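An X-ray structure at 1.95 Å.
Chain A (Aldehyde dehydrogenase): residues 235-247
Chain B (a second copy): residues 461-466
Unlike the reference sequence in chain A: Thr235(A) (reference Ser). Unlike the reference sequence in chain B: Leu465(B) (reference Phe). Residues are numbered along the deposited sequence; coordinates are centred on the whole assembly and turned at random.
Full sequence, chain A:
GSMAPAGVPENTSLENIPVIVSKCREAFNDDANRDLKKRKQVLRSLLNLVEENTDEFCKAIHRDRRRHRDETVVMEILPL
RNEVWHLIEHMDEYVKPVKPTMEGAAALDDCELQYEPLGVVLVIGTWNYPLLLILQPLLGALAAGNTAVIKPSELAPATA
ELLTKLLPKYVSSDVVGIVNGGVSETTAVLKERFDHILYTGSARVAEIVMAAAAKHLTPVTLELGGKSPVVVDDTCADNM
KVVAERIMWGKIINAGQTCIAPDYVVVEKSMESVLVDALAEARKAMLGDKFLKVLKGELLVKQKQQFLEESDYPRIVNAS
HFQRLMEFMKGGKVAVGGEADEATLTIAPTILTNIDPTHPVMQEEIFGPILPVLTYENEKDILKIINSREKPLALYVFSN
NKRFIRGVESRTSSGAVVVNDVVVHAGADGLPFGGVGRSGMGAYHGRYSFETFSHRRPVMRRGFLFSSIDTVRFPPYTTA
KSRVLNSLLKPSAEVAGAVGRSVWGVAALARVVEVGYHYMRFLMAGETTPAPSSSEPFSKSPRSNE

Chain A (235-247) TCADNMKVVAERI
Chain B, residues 461-466: RRGFLF

The contact joins a helical stretch of chain A to an irregular stretch of the second copy, and the two bury 347 Å² of surface, both sides summed. In chain A the backbone passes from a loop through a short 3-10 segment at Ala237(A) and Asp238(A) into a helix covering Met240(A) to Ile247(A), which continues later in the chain. The turn before the helix is closed by Asn239(A) N donating to Cys236(A) O at 2.9 Å and, weakly, by Met240(A) N to Ala237(A) O at 3.5 Å. Helical i to i-4 bonds then begin with Val243(A) N to Asn239(A) O at 2.9 Å and end with Ile247(A) N to Val243(A) O at 3.1 Å, with phi between -55° and -70° and psi between -30° and -51° from Met240(A) to Ile247(A). Asn239(A) occupies the N-cap position, yet its side chain makes no capping bond.

In chain B the backbone is extended at Arg462(B) (-116/163) and Gly463(B) (-104/-179), bends at Phe464(B) (-93/6), and extends again at Leu465(B) (-78/164). The nearest CA atoms across the contact, Val242(A) CA and Phe464(B) CA, are 6.9 Å apart.

Phe464(B) carries the largest covered area, 135 Å². Its CA-to-CB bond points sideways, and chi1 of -70° (m) with chi2 of -71° places the ring beside one side of the helix start. Asn239(A), with chi1 -50° (m) and chi2 -67°, lies over one ring face: its CB is 3.6 Å from the ring centroid of Phe464(B) and only 4° off the normal, a CH-pi contact, while Asn239(A) CG approaches Phe464(B) CD2 to 3.4 Å. Val242(A), chi1 174° (t), meets the ring edge through CG1, 3.8 Å from Phe464(B) CD1. Val243(A), chi1 169° (t), brings CG2 to 3.6 Å from Phe464(B) CE1, obliquely. Cys236(A), chi1 -60° (m), also approaches obliquely, with SG 4.0 Å from Phe464(B) CZ and 5.2 Å from the ring centroid.

Polar bonding across the contact rests on Arg246(A), whose CA-to-CB bond points toward the chain B stretch. Chi1 of -70° (m), followed by chi2 172°, chi3 -178° and chi4 -173°, extends the guanidinium to the backbone flanking Phe464(B). Arg246(A) NH1 donates to Gly463(B) O at 2.9 Å with an N-H...O angle of 170°, nearly linear; NH1 also bonds elsewhere in the structure. Arg246(A) NH2 reaches Leu465(B) O at 3.3 Å, but the 124° angle makes this bond weak. Both carbonyls lie near the guanidinium plane, but only the NH1 hydrogen points almost straight at its acceptor, Gly463(B) O.

Arg462(B) NH1 sits over one guanidinium face, 3.9 Å from Arg246(A) NH2. The two like charges are close together. Arg462(B) NE and NH1 are hydrogen-bonded elsewhere in the structure, and NH2 bonds to a residue just outside the stretches. Arg462(B) adopts chi1 -52° (m), chi2 -163° (t), chi3 84° (p) and chi4 -110°. Out of reach of the chain B stretch, Lys241(A) NZ forms a salt bridge with Glu245(A) OE2 at 3.1 Å, one helical turn on.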

# COMPACT_ATOMS: atom_id res chain seq x y z
N THR A 235 -10.66 -33.07 -17.07
CA THR A 235 -12.01 -33.32 -16.54
C THR A 235 -13.08 -32.47 -17.25
O THR A 235 -14.23 -32.45 -16.80
CB THR A 235 -12.07 -33.06 -15.02
OG1 THR A 235 -11.79 -31.68 -14.73
CG2 THR A 235 -11.07 -33.96 -14.28
N CYS A 236 -12.72 -31.82 -18.36
CA CYS A 236 -13.61 -30.90 -19.09
C CYS A 236 -13.98 -31.36 -20.51
O CYS A 236 -14.48 -30.55 -21.30
CB CYS A 236 -12.96 -29.50 -19.18
SG CYS A 236 -12.61 -28.71 -17.60
N ALA A 237 -13.77 -32.63 -20.85
CA ALA A 237 -14.08 -33.13 -22.20
C ALA A 237 -15.52 -32.80 -22.64
O ALA A 237 -15.73 -32.32 -23.75
CB ALA A 237 -13.83 -34.63 -22.31
N ASP A 238 -16.48 -33.03 -21.74
CA ASP A 238 -17.90 -32.75 -22.02
C ASP A 238 -18.25 -31.25 -22.06
O ASP A 238 -19.30 -30.89 -22.59
CB ASP A 238 -18.79 -33.44 -20.99
CG ASP A 238 -18.68 -34.96 -21.02
OD1 ASP A 238 -18.33 -35.54 -22.07
OD2 ASP A 238 -18.96 -35.59 -19.98
N ASN A 239 -17.39 -30.41 -21.49
CA ASN A 239 -17.58 -28.95 -21.46
C ASN A 239 -16.68 -28.19 -22.44
O ASN A 239 -16.59 -26.96 -22.36
CB ASN A 239 -17.31 -28.43 -20.04
CG ASN A 239 -18.05 -29.22 -18.98
OD1 ASN A 239 -19.28 -29.17 -18.90
ND2 ASN A 239 -17.31 -29.94 -18.16
N MET A 240 -16.04 -28.90 -23.37
CA MET A 240 -14.95 -28.33 -24.17
C MET A 240 -15.39 -27.18 -25.08
O MET A 240 -14.60 -26.27 -25.35
CB MET A 240 -14.25 -29.43 -24.98
CG MET A 240 -12.88 -29.05 -25.56
SD MET A 240 -11.66 -28.53 -24.34
CE MET A 240 -11.46 -29.99 -23.33
N LYS A 241 -16.65 -27.20 -25.53
CA LYS A 241 -17.19 -26.10 -26.34
C LYS A 241 -17.29 -24.81 -25.53
O LYS A 241 -16.92 -23.74 -26.01
CB LYS A 241 -18.56 -26.46 -26.92
CG LYS A 241 -18.99 -25.54 -28.05
CD LYS A 241 -20.19 -26.09 -28.83
CE LYS A 241 -21.51 -25.55 -28.30
NZ LYS A 241 -21.81 -24.19 -28.84
N VAL A 242 -17.79 -24.91 -24.29
CA VAL A 242 -17.92 -23.75 -23.40
C VAL A 242 -16.53 -23.27 -22.94
O VAL A 242 -16.30 -22.06 -22.84
CB VAL A 242 -18.83 -24.05 -22.18
CG1 VAL A 242 -18.83 -22.88 -21.20
CG2 VAL A 242 -20.24 -24.37 -22.65
N VAL A 243 -15.63 -24.21 -22.66
CA VAL A 243 -14.23 -23.90 -22.32
C VAL A 243 -13.61 -23.04 -23.43
O VAL A 243 -13.06 -21.98 -23.15
CB VAL A 243 -13.38 -25.18 -22.11
CG1 VAL A 243 -11.88 -24.86 -22.03
CG2 VAL A 243 -13.82 -25.93 -20.86
N ALA A 244 -13.74 -23.50 -24.67
CA ALA A 244 -13.15 -22.83 -25.83
C ALA A 244 -13.80 -21.49 -26.13
O ALA A 244 -13.12 -20.53 -26.51
CB ALA A 244 -13.21 -23.74 -27.05
N GLU A 245 -15.12 -21.42 -25.98
CA GLU A 245 -15.86 -20.17 -26.20
C GLU A 245 -15.44 -19.07 -25.21
O GLU A 245 -15.26 -17.92 -25.61
CB GLU A 245 -17.37 -20.40 -26.14
CG GLU A 245 -17.91 -21.05 -27.41
CD GLU A 245 -19.34 -21.57 -27.28
OE1 GLU A 245 -19.84 -21.75 -26.14
OE2 GLU A 245 -19.96 -21.80 -28.34
N ARG A 246 -15.27 -19.44 -23.95
CA ARG A 246 -14.85 -18.48 -22.92
C ARG A 246 -13.42 -17.99 -23.14
O ARG A 246 -13.16 -16.79 -23.08
CB ARG A 246 -15.05 -19.06 -21.52
CG ARG A 246 -16.53 -19.18 -21.17
CD ARG A 246 -16.80 -19.93 -19.88
NE ARG A 246 -18.25 -20.03 -19.65
CZ ARG A 246 -18.83 -20.52 -18.56
NH1 ARG A 246 -18.11 -20.97 -17.53
NH2 ARG A 246 -20.16 -20.56 -18.48
N ILE A 247 -12.50 -18.92 -23.42
CA ILE A 247 -11.10 -18.58 -23.69
C ILE A 247 -11.00 -17.69 -24.94
O ILE A 247 -10.34 -16.66 -24.91
CB ILE A 247 -10.21 -19.84 -23.86
CG1 ILE A 247 -10.10 -20.59 -22.53
CG2 ILE A 247 -8.81 -19.47 -24.36
CD1 ILE A 247 -9.57 -22.01 -22.65
N ARG B 461 -15.00 -18.64 -8.58
CA ARG B 461 -15.21 -19.98 -9.14
C ARG B 461 -16.57 -20.05 -9.82
O ARG B 461 -17.59 -19.78 -9.19
CB ARG B 461 -15.06 -21.06 -8.07
CG ARG B 461 -13.79 -20.92 -7.24
CD ARG B 461 -13.33 -22.25 -6.66
NE ARG B 461 -12.20 -22.08 -5.75
CZ ARG B 461 -12.28 -21.64 -4.49
NH1 ARG B 461 -13.45 -21.32 -3.95
NH2 ARG B 461 -11.19 -21.52 -3.75
N ARG B 462 -16.57 -20.41 -11.10
CA ARG B 462 -17.79 -20.50 -11.90
C ARG B 462 -18.04 -21.94 -12.35
O ARG B 462 -17.15 -22.78 -12.28
CB ARG B 462 -17.71 -19.58 -13.11
CG ARG B 462 -17.35 -18.14 -12.76
CD ARG B 462 -17.66 -17.14 -13.86
NE ARG B 462 -19.06 -16.70 -13.81
CZ ARG B 462 -20.02 -16.99 -14.70
NH1 ARG B 462 -19.77 -17.73 -15.79
NH2 ARG B 462 -21.25 -16.53 -14.51
N GLY B 463 -19.28 -22.19 -12.76
CA GLY B 463 -19.68 -23.45 -13.38
C GLY B 463 -19.83 -23.27 -14.87
O GLY B 463 -19.61 -22.17 -15.40
N PHE B 464 -20.21 -24.34 -15.56
CA PHE B 464 -20.36 -24.33 -17.02
C PHE B 464 -21.78 -24.02 -17.52
O PHE B 464 -22.03 -24.06 -18.72
CB PHE B 464 -19.85 -25.66 -17.61
CG PHE B 464 -18.36 -25.81 -17.51
CD1 PHE B 464 -17.52 -25.04 -18.31
CD2 PHE B 464 -17.79 -26.72 -16.62
CE1 PHE B 464 -16.14 -25.17 -18.22
CE2 PHE B 464 -16.41 -26.85 -16.53
CZ PHE B 464 -15.59 -26.08 -17.33
N LEU B 465 -22.69 -23.68 -16.60
CA LEU B 465 -24.07 -23.33 -16.96
C LEU B 465 -24.16 -21.91 -17.52
O LEU B 465 -23.24 -21.10 -17.35
CB LEU B 465 -25.01 -23.47 -15.76
CG LEU B 465 -25.44 -24.88 -15.33
CD1 LEU B 465 -24.27 -25.82 -15.03
CD2 LEU B 465 -26.34 -24.77 -14.11
N PHE B 466 -25.28 -21.62 -18.17
CA PHE B 466 -25.56 -20.29 -18.72
C PHE B 466 -25.80 -19.29 -17.59
O PHE B 466 -26.30 -19.66 -16.52
CB PHE B 466 -26.81 -20.36 -19.62
CG PHE B 466 -27.05 -19.13 -20.45
CD1 PHE B 466 -26.51 -19.02 -21.73
CD2 PHE B 466 -27.83 -18.08 -19.97
CE1 PHE B 466 -26.74 -17.89 -22.51
CE2 PHE B 466 -28.07 -16.95 -20.74
CZ PHE B 466 -27.52 -16.86 -22.01